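NADP-dependent alcohol dehydrogenase (Entamoeba histolytica, PDB 2OUI) catalyses the NADP-dependent interconversion of alcohols and aldehydes or ketones, as a tetrameric zinc-containing medium-chain dehydrogenase. Local coordinates at residues 150-155 with 303-308. The protein carries 1 engineered substitution. Numbering follows the deposited sequence. Where two conformers were deposited one is given.
Sequences DMVTTG and EKLASL. With ZN (zinc ion), chain E.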
ATOM      1  N   ASP A 150       6.804  13.687  20.776  1.00 21.32           N
ATOM      2  CA  ASP A 150       7.966  13.459  19.921  1.00 23.27           C
ATOM      3  C   ASP A 150       8.467  12.027  20.120  1.00 26.40           C
ATOM      4  O   ASP A 150       8.625  11.311  19.138  1.00 24.08           O
ATOM      5  CB  ASP A 150       9.036  14.508  20.253  1.00 22.98           C
ATOM      6  CG  ASP A 150      10.220  14.524  19.279  1.00 27.42           C
ATOM      7  OD1 ASP A 150      10.176  13.835  18.222  1.00 30.42           O
ATOM      8  OD2 ASP A 150      11.209  15.235  19.605  1.00 27.07           O
ATOM      9  N   MET A 151       8.678  11.575  21.358  1.00 24.24           N
ATOM     10  CA  MET A 151       9.365  10.272  21.530  1.00 23.02           C
ATOM     11  C   MET A 151       8.543   9.086  21.033  1.00 23.81           C
ATOM     12  O   MET A 151       9.015   8.300  20.213  1.00 23.87           O
ATOM     13  CB  MET A 151       9.820  10.037  22.965  1.00 24.18           C
ATOM     14  CG  MET A 151      10.784  11.122  23.506  1.00 23.44           C
ATOM     15  SD  MET A 151      12.356  11.169  22.608  1.00 26.37           S
ATOM     16  CE  MET A 151      12.088  12.420  21.351  1.00 25.09           C
ATOM     17  N   VAL A 152       7.311   8.974  21.507  1.00 22.73           N
ATOM     18  CA  VAL A 152       6.453   7.862  21.066  1.00 23.13           C
ATOM     19  C   VAL A 152       6.152   7.966  19.571  1.00 24.24           C
ATOM     20  O   VAL A 152       6.299   6.976  18.842  1.00 24.02           O
ATOM     21  CB  VAL A 152       5.156   7.824  21.812  1.00 23.25           C
ATOM     22  CG1 VAL A 152       4.288   6.699  21.251  1.00 23.26           C
ATOM     23  CG2 VAL A 152       5.431   7.631  23.322  1.00 20.26           C
ATOM     24  N   THR A 153       5.733   9.151  19.116  1.00 24.78           N
ATOM     25  CA  THR A 153       5.356   9.321  17.716  1.00 24.09           C
ATOM     26  C   THR A 153       6.510   9.103  16.737  1.00 24.16           C
ATOM     27  O   THR A 153       6.339   8.428  15.725  1.00 22.69           O
ATOM     28  CB  THR A 153       4.584  10.634  17.445  1.00 26.02           C
ATOM     29  OG1 THR A 153       4.270  10.688  16.044  1.00 25.24           O
ATOM     30  CG2 THR A 153       5.407  11.869  17.855  1.00 26.24           C
ATOM     31  N   THR A 154       7.695   9.609  17.064  1.00 22.68           N
ATOM     32  CA  THR A 154       8.856   9.418  16.184  1.00 22.91           C
ATOM     33  C   THR A 154       9.330   7.967  16.227  1.00 24.49           C
ATOM     34  O   THR A 154       9.600   7.376  15.180  1.00 23.40           O
ATOM     35  CB  THR A 154       9.997  10.367  16.565  1.00 25.06           C
ATOM     36  OG1 THR A 154       9.486  11.713  16.502  1.00 24.89           O
ATOM     37  CG2 THR A 154      11.168  10.215  15.602  1.00 20.31           C
ATOM     38  N   GLY A 155       9.429   7.400  17.423  1.00 23.89           N
ATOM     39  CA  GLY A 155       9.818   6.003  17.582  1.00 23.77           C
ATOM     40  C   GLY A 155       8.879   5.067  16.829  1.00 24.34           C
ATOM     41  O   GLY A 155       9.340   4.222  16.041  1.00 22.80           O
ATOM     42  N   GLU A 303      -4.003  11.619  19.713  1.00 22.67           N
ATOM     43  CA  GLU A 303      -5.153  10.919  20.314  1.00 24.43           C
ATOM     44  C   GLU A 303      -5.023   9.400  20.179  1.00 25.44           C
ATOM     45  O   GLU A 303      -5.339   8.677  21.130  1.00 25.34           O
ATOM     46  CB  GLU A 303      -6.457  11.384  19.667  1.00 23.46           C
ATOM     47  CG  GLU A 303      -6.798  12.831  19.918  1.00 26.77           C
ATOM     48  CD  GLU A 303      -8.015  13.295  19.107  1.00 31.32           C
ATOM     49  OE1 GLU A 303      -8.538  12.507  18.276  1.00 34.67           O
ATOM     50  OE2 GLU A 303      -8.443  14.453  19.318  1.00 34.12           O
ATOM     51  N   LYS A 304      -4.572   8.941  19.000  1.00 24.82           N
ATOM     52  CA  LYS A 304      -4.345   7.507  18.710  1.00 26.63           C
ATOM     53  C   LYS A 304      -3.316   6.932  19.659  1.00 25.86           C
ATOM     54  O   LYS A 304      -3.561   5.901  20.298  1.00 24.92           O
ATOM     55  CB  LYS A 304      -3.817   7.286  17.285  1.00 27.07           C
ATOM     56  CG  LYS A 304      -4.663   7.872  16.171  1.00 36.13           C
ATOM     57  CD  LYS A 304      -5.931   7.163  16.025  1.00 43.54           C
ATOM     58  CE  LYS A 304      -5.808   6.086  14.991  1.00 44.23           C
ATOM     59  NZ  LYS A 304      -7.213   5.701  14.710  1.00 38.98           N
ATOM     60  N   LEU A 305      -2.161   7.599  19.740  1.00 22.63           N
ATOM     61  CA  LEU A 305      -1.054   7.118  20.584  1.00 23.41           C
ATOM     62  C   LEU A 305      -1.449   7.180  22.067  1.00 23.40           C
ATOM     63  O   LEU A 305      -1.204   6.237  22.833  1.00 24.47           O
ATOM     64  CB  LEU A 305       0.205   7.942  20.312  1.00 23.16           C
ATOM     65  CG  LEU A 305       0.752   7.745  18.884  1.00 25.94           C
ATOM     66  CD1 LEU A 305       1.987   8.587  18.706  1.00 27.15           C
ATOM     67  CD2 LEU A 305       1.066   6.276  18.648  1.00 30.52           C
ATOM     68  N   ALA A 306      -2.113   8.259  22.455  1.00 24.24           N
ATOM     69  CA  ALA A 306      -2.571   8.400  23.837  1.00 24.52           C
ATOM     70  C   ALA A 306      -3.506   7.262  24.238  1.00 25.12           C
ATOM     71  O   ALA A 306      -3.565   6.871  25.425  1.00 23.72           O
ATOM     72  CB  ALA A 306      -3.264   9.752  24.073  1.00 24.85           C
ATOM     73  N   SER A 307      -4.274   6.740  23.282  1.00 24.23           N
ATOM     74  CA  SER A 307      -5.203   5.659  23.619  0.50 22.29           C
ATOM     75  C   SER A 307      -4.436   4.398  24.023  1.00 22.49           C
ATOM     76  O   SER A 307      -4.944   3.588  24.780  1.00 23.57           O
ATOM     77  CB  SER A 307      -6.179   5.372  22.479  0.50 22.56           C
ATOM     78  OG  SER A 307      -5.520   4.658  21.455  0.50 16.47           O
ATOM     79  N   LEU A 308      -3.197   4.236  23.531  1.00 23.22           N
ATOM     80  CA  LEU A 308      -2.377   3.090  23.965  1.00 21.95           C
ATOM     81  C   LEU A 308      -1.987   3.211  25.430  1.00 23.15           C
ATOM     82  O   LEU A 308      -1.854   2.200  26.118  1.00 21.66           O
ATOM     83  CB  LEU A 308      -1.109   2.955  23.121  1.00 20.73           C
ATOM     84  CG  LEU A 308      -1.391   2.555  21.662  1.00 23.06           C
ATOM     85  CD1 LEU A 308      -0.117   2.455  20.832  1.00 22.16           C
ATOM     86  CD2 LEU A 308      -2.127   1.225  21.656  1.00 22.55           C
TER
HETATM   87 ZN    ZN E 361      12.794  16.111  19.174  1.00 19.45          ZN
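Helix 148-161, which supplies the zinc ligand Asp150, is backed by helix 298-310 through a small apolar contact in which Leu305 meets Val152 and Thr153. Leu305 makes both contacts: with CG anti to its carbonyl carbon (chi1 -66°), the branched end extends to the neighbouring helix. Leu305 CD1 lies 3.5 Å from Thr153 CB and 3.6 Å from Thr153 CA, so one methyl sits against the base of the threonine, the two side chains crossing at about a right angle. Val152 comes past Leu305 from the other direction, alongside it, its CG1 3.9 Å from Leu305 CD1 and 4.2 Å from Leu305 CD2. Leu148 and Phe156 of helix 148-161 also touch Leu305. Thr153 OG1 is hydrogen-bonded to Thr295 OG1 and to Arg301 NE, which ties the threonine to the start of helix 298-310 and the loop before it. Asp150 lies beyond this packing; its OD2 holds the zinc ion at 1.9 Å, with Cys37 and His59 as further ligands. All three touching residues are buried, and with no hydrogen bond between 150-155 and 303-308, apolar packing holds them here; the satisfied hydroxyl of Thr153 probably fixes that side chain's rotation, leaving CB to pack against the leucine methyl.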